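Local coordinates for protein 3-oxoadipate enol-lactonase (Burkholderia xenovorans, PDB 2XUA) that probably hydrolyses the enol-lactone of 3-oxoadipate, a late step in the bacterial breakdown of aromatic compounds through catechol, at residues A43-A48 / E249-F254; G102-V107 / D194-R199; G84-D87 / R93-F96; P156-A161 / A172-V177; L218-A223 / A242-N247. All blocks are in the same frame, centred on the assembly; numbering follows the deposited sequence.

Contact 1: residues A43-A48 / E249-F254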
# COMPACT_ATOMS: atom_id res chain seq x y z
N ALA B 43 -3.89 6.95 3.94
CA ALA B 43 -3.95 7.62 2.67
C ALA B 43 -5.23 8.49 2.49
O ALA B 43 -5.14 9.60 1.94
CB ALA B 43 -3.78 6.54 1.48
N PRO B 44 -6.42 8.05 3.00
CA PRO B 44 -7.59 8.97 2.76
C PRO B 44 -7.50 10.33 3.45
O PRO B 44 -8.17 11.28 3.05
CB PRO B 44 -8.82 8.17 3.27
CG PRO B 44 -8.36 6.67 3.10
CD PRO B 44 -6.86 6.82 3.66
N GLN B 45 -6.69 10.41 4.51
CA GLN B 45 -6.53 11.68 5.20
C GLN B 45 -5.42 12.63 4.65
O GLN B 45 -5.32 13.80 5.07
CB GLN B 45 -6.25 11.40 6.69
CG GLN B 45 -7.52 11.06 7.52
CD GLN B 45 -8.12 9.71 7.12
OE1 GLN B 45 -9.35 9.58 6.87
NE2 GLN B 45 -7.27 8.70 7.04
N VAL B 46 -4.54 12.10 3.83
CA VAL B 46 -3.29 12.85 3.51
C VAL B 46 -3.52 14.20 2.80
O VAL B 46 -2.97 15.24 3.18
CB VAL B 46 -2.33 11.94 2.71
CG1 VAL B 46 -1.14 12.78 2.14
CG2 VAL B 46 -1.84 10.75 3.66
N ALA B 47 -4.41 14.17 1.83
CA ALA B 47 -4.75 15.36 1.03
C ALA B 47 -5.26 16.51 1.90
O ALA B 47 -4.73 17.61 1.85
CB ALA B 47 -5.76 15.01 -0.08
N ALA B 48 -6.29 16.27 2.72
CA ALA B 48 -6.83 17.29 3.56
C ALA B 48 -5.85 17.74 4.64
O ALA B 48 -5.83 18.91 5.00
CB ALA B 48 -8.19 16.84 4.21
N GLU B 249 -13.58 3.42 6.87
CA GLU B 249 -15.02 3.26 6.69
C GLU B 249 -15.80 4.59 6.65
O GLU B 249 -16.74 4.72 5.88
CB GLU B 249 -15.59 2.24 7.72
CG GLU B 249 -17.12 2.06 7.53
CD GLU B 249 -17.60 0.72 8.13
OE1 GLU B 249 -16.72 -0.08 8.59
OE2 GLU B 249 -18.85 0.48 8.12
N ARG B 250 -15.47 5.58 7.48
CA ARG B 250 -16.12 6.85 7.42
C ARG B 250 -15.04 7.88 7.19
O ARG B 250 -14.92 8.84 7.99
CB ARG B 250 -16.71 7.23 8.77
CG ARG B 250 -17.91 6.53 9.23
CD ARG B 250 -18.79 6.12 8.19
NE ARG B 250 -19.94 6.97 8.15
CZ ARG B 250 -21.18 6.56 7.91
NH1 ARG B 250 -21.46 5.28 7.67
NH2 ARG B 250 -22.16 7.46 7.89
N ALA B 251 -14.28 7.71 6.12
CA ALA B 251 -13.15 8.61 5.80
C ALA B 251 -13.50 10.07 5.80
O ALA B 251 -12.86 10.88 6.46
CB ALA B 251 -12.53 8.20 4.48
N ASP B 252 -14.55 10.43 5.07
CA ASP B 252 -14.86 11.83 4.94
C ASP B 252 -15.18 12.52 6.26
O ASP B 252 -14.66 13.62 6.51
CB ASP B 252 -15.93 12.06 3.85
CG ASP B 252 -16.01 13.54 3.48
OD1 ASP B 252 -16.76 14.25 4.16
OD2 ASP B 252 -15.27 14.00 2.59
N ALA B 253 -15.97 11.88 7.12
CA ALA B 253 -16.35 12.46 8.39
C ALA B 253 -15.18 12.45 9.32
O ALA B 253 -15.01 13.40 10.10
CB ALA B 253 -17.50 11.68 9.01
N PHE B 254 -14.37 11.38 9.26
CA PHE B 254 -13.18 11.27 10.11
C PHE B 254 -12.20 12.43 9.80
O PHE B 254 -11.72 13.11 10.73
CB PHE B 254 -12.52 9.93 9.86
CG PHE B 254 -11.30 9.69 10.71
CD1 PHE B 254 -11.34 8.83 11.83
CD2 PHE B 254 -10.11 10.35 10.41
CE1 PHE B 254 -10.16 8.59 12.64
CE2 PHE B 254 -8.93 10.10 11.20
CZ PHE B 254 -8.95 9.23 12.30
O HOH W 1 -10.84 11.52 3.73

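Contact 2: residues G102-V107 / D194-R199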
# COMPACT_ATOMS: atom_id res chain seq x y z
N GLY B 102 -2.03 3.17 17.92
CA GLY B 102 -1.55 4.54 17.64
C GLY B 102 -2.14 5.55 18.60
O GLY B 102 -1.44 6.46 19.09
N GLY B 103 -3.44 5.40 18.89
CA GLY B 103 -4.10 6.30 19.87
C GLY B 103 -3.49 6.08 21.24
O GLY B 103 -3.23 7.05 21.96
N LEU B 104 -3.26 4.80 21.59
CA LEU B 104 -2.56 4.41 22.87
C LEU B 104 -1.15 5.08 23.02
O LEU B 104 -0.82 5.71 24.07
CB LEU B 104 -2.51 2.87 22.96
CG LEU B 104 -1.86 2.24 24.20
CD1 LEU B 104 -2.60 2.58 25.48
CD2 LEU B 104 -1.64 0.73 24.04
N THR B 105 -0.34 4.98 21.96
CA THR B 105 0.94 5.73 21.85
C THR B 105 0.75 7.24 22.07
O THR B 105 1.59 7.96 22.70
CB THR B 105 1.54 5.46 20.46
OG1 THR B 105 1.74 4.06 20.32
CG2 THR B 105 2.91 6.15 20.27
N GLY B 106 -0.35 7.75 21.52
CA GLY B 106 -0.66 9.14 21.63
C GLY B 106 -1.01 9.52 23.07
O GLY B 106 -0.65 10.61 23.55
N VAL B 107 -1.72 8.62 23.77
CA VAL B 107 -1.94 8.86 25.21
C VAL B 107 -0.61 8.92 25.93
O VAL B 107 -0.41 9.84 26.70
CB VAL B 107 -2.88 7.78 25.86
CG1 VAL B 107 -2.90 7.90 27.39
CG2 VAL B 107 -4.27 7.85 25.24
N ASP B 194 -0.85 -5.17 25.42
CA ASP B 194 -1.47 -5.90 26.57
C ASP B 194 -0.86 -5.38 27.88
O ASP B 194 -1.57 -5.24 28.90
CB ASP B 194 -1.25 -7.43 26.42
CG ASP B 194 -2.07 -8.26 27.44
OD1 ASP B 194 -3.16 -7.81 27.85
OD2 ASP B 194 -1.64 -9.36 27.82
N ALA B 195 0.43 -5.04 27.85
CA ALA B 195 1.14 -4.57 29.06
C ALA B 195 0.89 -3.12 29.41
O ALA B 195 1.08 -2.71 30.55
CB ALA B 195 2.60 -4.83 28.93
N ALA B 196 0.44 -2.32 28.45
CA ALA B 196 0.25 -0.90 28.65
C ALA B 196 -1.10 -0.62 29.22
O ALA B 196 -2.15 -0.84 28.60
CB ALA B 196 0.43 -0.12 27.31
N ASP B 197 -1.11 -0.09 30.41
CA ASP B 197 -2.36 0.35 30.97
C ASP B 197 -2.09 1.79 31.33
O ASP B 197 -1.43 2.10 32.35
CB ASP B 197 -2.74 -0.51 32.16
CG ASP B 197 -4.00 -0.04 32.82
OD1 ASP B 197 -4.54 1.02 32.42
OD2 ASP B 197 -4.41 -0.71 33.78
N LEU B 198 -2.57 2.68 30.46
CA LEU B 198 -2.34 4.10 30.61
C LEU B 198 -3.47 4.81 31.32
O LEU B 198 -3.52 6.03 31.36
CB LEU B 198 -2.00 4.79 29.29
CG LEU B 198 -0.60 4.69 28.66
CD1 LEU B 198 0.33 3.68 29.22
CD2 LEU B 198 -0.67 4.56 27.14
N ARG B 199 -4.40 4.03 31.88
CA ARG B 199 -5.50 4.61 32.58
C ARG B 199 -5.07 5.53 33.76
O ARG B 199 -5.66 6.56 33.94
CB ARG B 199 -6.47 3.52 33.07
CG ARG B 199 -7.49 3.08 32.01
CD ARG B 199 -8.39 1.97 32.57
NE ARG B 199 -7.58 0.78 32.74
CZ ARG B 199 -7.95 -0.30 33.41
NH1 ARG B 199 -9.14 -0.35 34.01
NH2 ARG B 199 -7.14 -1.34 33.50

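Contact 3: residues G84-D87 / R93-F96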
# COMPACT_ATOMS: atom_id res chain seq x y z
N GLY B 84 12.23 9.69 18.56
CA GLY B 84 13.47 9.58 17.82
C GLY B 84 13.31 9.94 16.35
O GLY B 84 14.18 10.63 15.75
N LEU B 85 12.19 9.49 15.76
CA LEU B 85 11.83 9.95 14.41
C LEU B 85 11.67 11.47 14.32
O LEU B 85 12.22 12.11 13.41
CB LEU B 85 10.53 9.25 13.96
CG LEU B 85 10.10 9.48 12.50
CD1 LEU B 85 11.18 9.10 11.48
CD2 LEU B 85 8.78 8.71 12.19
N MSE B 86 10.87 12.05 15.22
CA MSE B 86 10.75 13.52 15.28
C MSE B 86 12.09 14.20 15.44
O MSE B 86 12.43 15.14 14.70
CB MSE B 86 9.84 13.91 16.41
CG MSE B 86 8.40 13.74 16.03
SE MSE B 86 7.30 13.86 17.61
CE MSE B 86 7.55 15.78 17.99
N ASP B 87 12.87 13.70 16.39
CA ASP B 87 14.21 14.24 16.64
C ASP B 87 15.09 14.21 15.40
O ASP B 87 15.75 15.22 15.05
CB ASP B 87 14.89 13.44 17.77
CG ASP B 87 14.34 13.79 19.15
OD1 ASP B 87 13.55 14.75 19.31
OD2 ASP B 87 14.72 13.09 20.10
N ARG B 93 7.76 20.01 17.82
CA ARG B 93 6.45 19.78 18.40
C ARG B 93 5.52 19.33 17.28
O ARG B 93 5.72 19.72 16.11
CB ARG B 93 5.94 21.08 19.00
CG ARG B 93 4.69 21.01 19.88
CD ARG B 93 4.79 22.18 20.88
NE ARG B 93 3.69 23.16 20.91
CZ ARG B 93 3.27 23.91 19.88
NH1 ARG B 93 3.78 23.78 18.65
NH2 ARG B 93 2.29 24.79 20.07
N ALA B 94 4.49 18.56 17.59
CA ALA B 94 3.55 18.15 16.55
C ALA B 94 2.19 17.83 17.12
O ALA B 94 2.06 17.39 18.28
CB ALA B 94 4.11 16.91 15.79
N ASN B 95 1.18 18.04 16.30
CA ASN B 95 -0.10 17.40 16.47
C ASN B 95 0.09 15.90 16.26
O ASN B 95 1.04 15.43 15.61
CB ASN B 95 -1.14 18.01 15.51
CG ASN B 95 -1.27 19.50 15.68
OD1 ASN B 95 -0.60 20.29 15.01
ND2 ASN B 95 -2.09 19.89 16.64
N PHE B 96 -0.80 15.12 16.85
CA PHE B 96 -0.65 13.69 16.82
C PHE B 96 -2.02 13.11 16.68
O PHE B 96 -2.96 13.52 17.38
CB PHE B 96 0.04 13.17 18.10
CG PHE B 96 0.38 11.69 18.06
CD1 PHE B 96 1.62 11.27 17.66
CD2 PHE B 96 -0.58 10.73 18.45
CE1 PHE B 96 1.93 9.88 17.63
CE2 PHE B 96 -0.29 9.35 18.37
CZ PHE B 96 0.93 8.94 18.02

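Contact 4: residues P156-A161 / A172-V177. With SHF (laevulinic acid), chain C.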
# COMPACT_ATOMS: atom_id res chain seq x y z
N PRO B 156 -12.69 -8.92 10.19
CA PRO B 156 -14.08 -8.60 10.40
C PRO B 156 -14.28 -7.71 11.60
O PRO B 156 -15.35 -7.10 11.72
CB PRO B 156 -14.74 -9.98 10.64
CG PRO B 156 -13.82 -10.91 9.85
CD PRO B 156 -12.46 -10.37 10.24
N ARG B 157 -13.29 -7.61 12.48
CA ARG B 157 -13.45 -6.68 13.61
C ARG B 157 -13.17 -5.22 13.21
O ARG B 157 -13.35 -4.31 14.02
CB ARG B 157 -12.54 -7.10 14.77
CG ARG B 157 -13.06 -8.40 15.45
CD ARG B 157 -11.93 -9.11 16.22
NE ARG B 157 -11.43 -8.34 17.37
CZ ARG B 157 -12.13 -8.08 18.49
NH1 ARG B 157 -13.41 -8.50 18.64
NH2 ARG B 157 -11.55 -7.39 19.48
N TRP B 158 -12.69 -5.02 11.98
CA TRP B 158 -12.21 -3.69 11.57
C TRP B 158 -13.25 -2.94 10.76
O TRP B 158 -13.23 -1.72 10.73
CB TRP B 158 -10.97 -3.85 10.69
CG TRP B 158 -9.73 -4.19 11.48
CD1 TRP B 158 -9.62 -4.53 12.81
CD2 TRP B 158 -8.40 -4.20 10.94
NE1 TRP B 158 -8.28 -4.79 13.12
CE2 TRP B 158 -7.52 -4.58 11.98
CE3 TRP B 158 -7.88 -3.95 9.66
CZ2 TRP B 158 -6.16 -4.71 11.78
CZ3 TRP B 158 -6.52 -4.04 9.47
CH2 TRP B 158 -5.67 -4.44 10.52
N PHE B 159 -14.14 -3.66 10.07
CA PHE B 159 -15.16 -2.98 9.26
C PHE B 159 -16.49 -3.61 9.51
O PHE B 159 -16.51 -4.80 9.84
CB PHE B 159 -14.81 -3.16 7.76
CG PHE B 159 -13.47 -2.56 7.39
CD1 PHE B 159 -13.31 -1.20 7.30
CD2 PHE B 159 -12.38 -3.38 7.19
CE1 PHE B 159 -12.07 -0.61 6.96
CE2 PHE B 159 -11.14 -2.81 6.85
CZ PHE B 159 -11.00 -1.39 6.71
N THR B 160 -17.59 -2.86 9.34
CA THR B 160 -18.92 -3.52 9.40
C THR B 160 -19.02 -4.48 8.21
O THR B 160 -18.26 -4.35 7.22
CB THR B 160 -20.07 -2.49 9.36
OG1 THR B 160 -19.99 -1.75 8.13
CG2 THR B 160 -19.92 -1.52 10.56
N ALA B 161 -19.85 -5.51 8.37
CA ALA B 161 -20.14 -6.47 7.29
C ALA B 161 -20.52 -5.76 5.99
O ALA B 161 -20.12 -6.18 4.89
CB ALA B 161 -21.31 -7.43 7.70
N ALA B 172 -9.16 -6.10 0.20
CA ALA B 172 -8.02 -6.85 -0.32
C ALA B 172 -6.69 -6.13 -0.06
O ALA B 172 -5.68 -6.76 0.28
CB ALA B 172 -8.22 -7.14 -1.83
N MSE B 173 -6.67 -4.81 -0.18
CA MSE B 173 -5.41 -4.10 0.02
C MSE B 173 -4.99 -4.06 1.48
O MSE B 173 -3.81 -4.20 1.83
CB MSE B 173 -5.56 -2.67 -0.54
CG MSE B 173 -5.62 -2.70 -2.12
SE MSE B 173 -5.84 -0.85 -2.66
CE MSE B 173 -3.96 -0.20 -2.84
N ILE B 174 -5.98 -3.81 2.33
CA ILE B 174 -5.77 -3.82 3.78
C ILE B 174 -5.32 -5.23 4.24
O ILE B 174 -4.38 -5.39 5.04
CB ILE B 174 -7.13 -3.35 4.49
CG1 ILE B 174 -7.38 -1.84 4.26
CG2 ILE B 174 -7.11 -3.66 5.93
CD1 ILE B 174 -6.30 -0.93 4.81
N ARG B 175 -5.99 -6.27 3.70
CA ARG B 175 -5.66 -7.65 4.04
C ARG B 175 -4.25 -7.94 3.57
O ARG B 175 -3.51 -8.63 4.27
CB ARG B 175 -6.62 -8.61 3.37
CG ARG B 175 -6.33 -10.13 3.66
CD ARG B 175 -7.42 -11.10 3.11
NE ARG B 175 -6.99 -12.44 3.51
CZ ARG B 175 -7.52 -13.16 4.50
NH1 ARG B 175 -8.57 -12.70 5.19
NH2 ARG B 175 -6.98 -14.37 4.80
N ASP B 176 -3.85 -7.38 2.40
CA ASP B 176 -2.49 -7.73 1.90
C ASP B 176 -1.46 -7.22 2.86
O ASP B 176 -0.46 -7.90 3.13
CB ASP B 176 -2.23 -7.17 0.48
CG ASP B 176 -1.00 -7.81 -0.20
OD1 ASP B 176 -0.87 -9.04 -0.16
OD2 ASP B 176 -0.15 -7.07 -0.78
N VAL B 177 -1.68 -6.04 3.41
CA VAL B 177 -0.69 -5.47 4.36
C VAL B 177 -0.70 -6.28 5.65
O VAL B 177 0.36 -6.65 6.21
CB VAL B 177 -1.06 -4.01 4.68
CG1 VAL B 177 -0.23 -3.47 5.86
CG2 VAL B 177 -0.86 -3.15 3.37
C4 SHF C . -5.22 -5.75 15.25
C5 SHF C . -5.21 -4.28 14.82
C3 SHF C . -6.06 -6.20 16.46
C2 SHF C . -7.27 -5.33 16.89
C1 SHF C . -8.35 -6.17 17.69
O4 SHF C . -4.58 -6.59 14.58
O1 SHF C . -9.30 -6.57 16.99
OH1 SHF C . -8.29 -6.33 18.95

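Contact 5: residues L218-A223 / A242-N247. With SHF (laevulinic acid), chain C.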
# COMPACT_ATOMS: atom_id res chain seq x y z
N LEU B 218 -15.63 -3.13 18.52
CA LEU B 218 -15.63 -4.03 19.66
C LEU B 218 -14.22 -4.15 20.18
O LEU B 218 -14.00 -4.51 21.34
CB LEU B 218 -16.17 -5.42 19.25
CG LEU B 218 -17.66 -5.47 18.97
CD1 LEU B 218 -18.07 -6.86 18.48
CD2 LEU B 218 -18.46 -5.03 20.27
N ALA B 219 -13.26 -3.80 19.34
CA ALA B 219 -11.89 -3.90 19.72
C ALA B 219 -11.51 -2.75 20.67
O ALA B 219 -10.72 -2.92 21.59
CB ALA B 219 -11.05 -3.88 18.48
N ALA B 220 -12.08 -1.59 20.42
CA ALA B 220 -11.95 -0.45 21.34
C ALA B 220 -13.31 0.17 21.32
O ALA B 220 -13.78 0.65 20.27
CB ALA B 220 -10.84 0.54 20.81
N THR B 221 -13.99 0.19 22.47
CA THR B 221 -15.41 0.51 22.48
C THR B 221 -15.69 1.99 22.66
O THR B 221 -14.85 2.72 23.24
CB THR B 221 -16.10 -0.29 23.65
OG1 THR B 221 -15.66 0.23 24.88
CG2 THR B 221 -15.66 -1.72 23.67
N PRO B 222 -16.89 2.45 22.24
CA PRO B 222 -17.40 3.81 22.57
C PRO B 222 -17.26 4.11 24.08
O PRO B 222 -16.68 5.15 24.48
CB PRO B 222 -18.84 3.77 22.10
CG PRO B 222 -18.83 2.67 20.99
CD PRO B 222 -17.82 1.68 21.41
N ALA B 223 -17.70 3.16 24.93
CA ALA B 223 -17.61 3.32 26.38
C ALA B 223 -16.16 3.63 26.81
O ALA B 223 -15.87 4.48 27.66
CB ALA B 223 -18.13 2.03 27.09
N ALA B 242 -19.12 3.69 12.44
CA ALA B 242 -18.12 2.83 11.87
C ALA B 242 -17.70 1.82 12.92
O ALA B 242 -18.11 1.88 14.08
CB ALA B 242 -16.92 3.68 11.37
N SER B 243 -16.92 0.85 12.49
CA SER B 243 -16.28 -0.09 13.40
C SER B 243 -14.87 0.46 13.69
O SER B 243 -14.70 1.68 13.85
CB SER B 243 -16.26 -1.48 12.75
OG SER B 243 -15.64 -2.42 13.61
N HIS B 244 -13.88 -0.41 13.68
CA HIS B 244 -12.62 -0.12 14.33
C HIS B 244 -11.68 0.77 13.45
O HIS B 244 -10.96 1.61 13.98
CB HIS B 244 -11.98 -1.44 14.72
CG HIS B 244 -10.71 -1.30 15.50
ND1 HIS B 244 -10.63 -0.53 16.65
CD2 HIS B 244 -9.49 -1.87 15.33
CE1 HIS B 244 -9.40 -0.64 17.15
NE2 HIS B 244 -8.69 -1.45 16.37
N ILE B 245 -11.69 0.58 12.12
CA ILE B 245 -10.79 1.37 11.25
C ILE B 245 -11.65 2.46 10.63
O ILE B 245 -12.01 2.41 9.41
CB ILE B 245 -10.15 0.45 10.21
CG1 ILE B 245 -9.39 -0.72 10.85
CG2 ILE B 245 -9.25 1.30 9.26
CD1 ILE B 245 -8.23 -0.30 11.77
N SER B 246 -12.11 3.38 11.50
CA SER B 246 -13.10 4.40 11.14
C SER B 246 -12.61 5.45 10.17
O SER B 246 -13.41 6.09 9.49
CB SER B 246 -13.69 5.08 12.40
OG SER B 246 -12.78 5.95 13.02
N ASN B 247 -11.29 5.65 10.13
CA ASN B 247 -10.75 6.65 9.16
C ASN B 247 -10.86 6.14 7.70
O ASN B 247 -10.72 6.92 6.74
CB ASN B 247 -9.28 6.93 9.46
CG ASN B 247 -8.41 5.77 9.09
OD1 ASN B 247 -8.58 4.68 9.64
ND2 ASN B 247 -7.50 5.97 8.10
C4 SHF C . -5.22 -5.75 15.25
C5 SHF C . -5.21 -4.28 14.82
C3 SHF C . -6.06 -6.20 16.46
C2 SHF C . -7.27 -5.33 16.89
C1 SHF C . -8.35 -6.17 17.69
O4 SHF C . -4.58 -6.59 14.58
O1 SHF C . -9.30 -6.57 16.99
OH1 SHF C . -8.29 -6.33 18.95

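Contact 1: residues A43-A48 / E249-F254
Gln-45 and Phe-254 meet where the first turns of two helices, 43-52 and 251-263, come together, and their side chains cross at about a right angle. Gln-45 brings CG and CD to the CD2 corner of the phenyl ring: CG is 3.9 Å from Phe-254 CD2, and CD is likewise 3.9 Å from that same CD2. The amide plane stands 63° from the ring plane, so the two flat groups do not stack. With CG beside the backbone N and a bend at chi2 (68°), the glutamine chain folds over toward helix 251-263, although its first bond does not point there. Phe-254 answers with CG anti to its own N (chi1 -178°), which swings the ring off its helix to meet it. In the alpha/beta hydrolase fold this pairing joins the helix after strand 28-32 to the C-terminal helix, beside strand 236-240, the outermost strand at one end of the sheet; Phe-254 also touches Leu-240 of that strand, and Trp-42. Nearer the surface, Pro-44 CB rests on Ala-251 CB at 3.9 Å, a plain aliphatic touch that Val-169 of the second subunit covers. No direct hydrogen bond links the segments; a water donates to Pro-44 O at 2.8 Å and reaches Ala-251 O only weakly, at 3.5 Å.

Contact 2: residues G102-V107 / D194-R199
Leu-198 packs into the side of helix 101-112, which begins at what is probably the nucleophile elbow of this alpha/beta hydrolase; Gly-102 would be the last glycine of the GxSxG pattern. From the loop that leaves helix 183-195, the leucine can be followed outward. Its CB lies 3.8 Å from Val-107 CG1, and CG stays over the same methyl at 4.1 Å, the two chains running antiparallel alongside one another. Beyond CG, the branch CD2 turns into the helix and meets Leu-104 twice: at CD1, 3.2 Å away, and at the backbone O, 3.3 Å away. The first distance is tighter than normal methyl contact, and with Leu-198 chi2 at an unfavourable 13° the exact placing of this branch is doubtful. Leu-104 extends CG anti to its N, which carries both of its methyls toward the loop; while CD1 faces Leu-198, CD2 reaches Ala-196 CB. Ile-75 of helix 75-88 touches both Leu-104 and Ala-196 and so belongs to the same apolar cluster. Within the loop, Asp-197 turns away from the helix, and its OD1 accepts from Arg-199 N in an Asx turn and from Arg-199 NE on the opposite face of the carboxylate plane; in the same side-on salt bridge, Arg-199 NH2 meets Asp-197 OD2 at 2.8 Å.

Contact 3: residues G84-D87 / R93-F96
Met-86, present as selenomethionine, reaches from helix 75-88 to the first residues of strand 94-99, and its end methyl does all the touching. CE lies 4.2 Å from Ala-94 CB, and it stands equally far from the peptide that enters the strand, 4.2 Å from Arg-93 C and from Ala-94 N. The two side chains point at each other: both start from their backbones toward the opposite segment, the long one bridging a gap that the short one could not span. CG sits anti to the carbonyl carbon and the chain runs nearly straight through chi2, so that the selenium is carried well clear of the helix; a bend at chi3 (69°) then turns CE across the line of approach and sets it against the strand backbone. Arg-93 starts away from the helix and offers the methyl little but its main chain; its NH2 is salt-bridged to Glu-118. The segments belong to a beta-alpha-beta crossover of the alpha/beta hydrolase sheet, in which helix 75-88 follows strand 54-58 and precedes the parallel strand 94-99. Around the methionine, Ile-91 of the connecting turn and Arg-116 add contacts, while Ala-94 also touches Trp-28 and Val-30 on the adjoining strand and is tied by backbone bonds to Arg-116 and Glu-118. With no hydrogen bond or charge pair between them, the contact of these two segments is apolar and rests on van der Waals attraction, a long, polarisable side chain lying against a small methyl and the peptide at the start of the strand.

Contact 4: residues P156-A161 / A172-V177
The loop around Trp-158 and the helix around Ile-174 keep their backbones well apart, with CA atoms of these two residues 10.1 Å from each other, and only side chains bridge the gap. Ile-174 supplies the bridge through one methyl: CG2, set anti to the backbone N, sits in the corner made by two aromatic edges. It meets the rim of the indole in the ring plane, 3.6 Å from Trp-158 CZ3, and comes to the edge of the phenyl ring at 4.2 Å from Phe-159 CE2. Both rings therefore present an edge, not a face, to the helix. The helices on this side of the chain probably form the cap domain, which sits over the alpha/beta hydrolase core and here lines the pocket for laevulinic acid, a product analogue. Trp-158 serves both sides: another atom of the same six-membered ring, CZ2, lies 3.2 Å from the ligand's C5, close for two carbons. Its ring also meets that of His-244. Next to it, Arg-157 holds the carboxyl end of the ligand. Bent at chi3 (66°), its chain presents NE to O1 at 2.8 Å with an N-H...O angle of 150°, and this oxygen lies at the edge of the guanidinium near its plane. NH2 points almost straight at OH1, yet at 3.5 Å that second bond is weak. Tyr-186 OH is also hydrogen-bonded to the ligand. On helix 168-179, Asp-176 is salt-bridged to Arg-17 and Arg-57 of the second subunit.

Contact 5: residues L218-A223 / A242-N247
Ala-219 meets His-244 in a CH-pi contact, with its CB 3.8 Å from the ring centroid and only 6° off the ring normal. The methyl thus sits squarely over the middle of one imidazole face instead of favouring one ring atom. A van der Waals touch adds to it: Ala-220 CB comes obliquely to His-244 CE1 at 4.1 Å. The ring is presented to both alanines because CG stands anti to the backbone N (chi1 -175°). As in other alpha/beta hydrolases, these two loops follow the last strands of the sheet, and His-244 is probably the histidine of a Ser-His-Asp triad with Ser-100 and Asp-217. Hydrogen bonds to the aspartate support that reading: His-244 ND1 bonds to Asp-217 OD2, which would fix the rotation of the ring, while Ala-220 N bonds to OD1 of the same carboxylate, which would help to orient it. Ligand contacts come from the alanine methyl again. Ala-219 CB touches laevulinic acid at O1, 3.5 Å away, and at C1, 3.6 Å away, so one small group packs on the imidazole and on the ligand's carboxyl end. The ligand's C2 approaches His-244 NE2 obliquely at 4.2 Å.

In the fold
Contacts 4 and 5 both touch the laevulinic acid: their centres are 13 Å apart, and Trp-158 O bonds to Ile-245 N at 3.1 Å. Contact 1 touches both, through Thr-160 OG1 and Glu-249 OE2, probably hydrogen-bonded at 2.5 Å, and through Phe-254 against Ser-246 and Asn-247; its Phe-254 side chain is about 14 Å from the ligand. Contact 2 lies on the helix after the presumed nucleophile elbow, with the side chain of Leu-104 about 11 Å from the ligand. Contact 3 is the outlying one, 29 Å centre to centre from contact 4, but Phe-96 packs against Gly-102 and Gly-106 of contact 2. Contacts 1 and 4 both touch the second subunit.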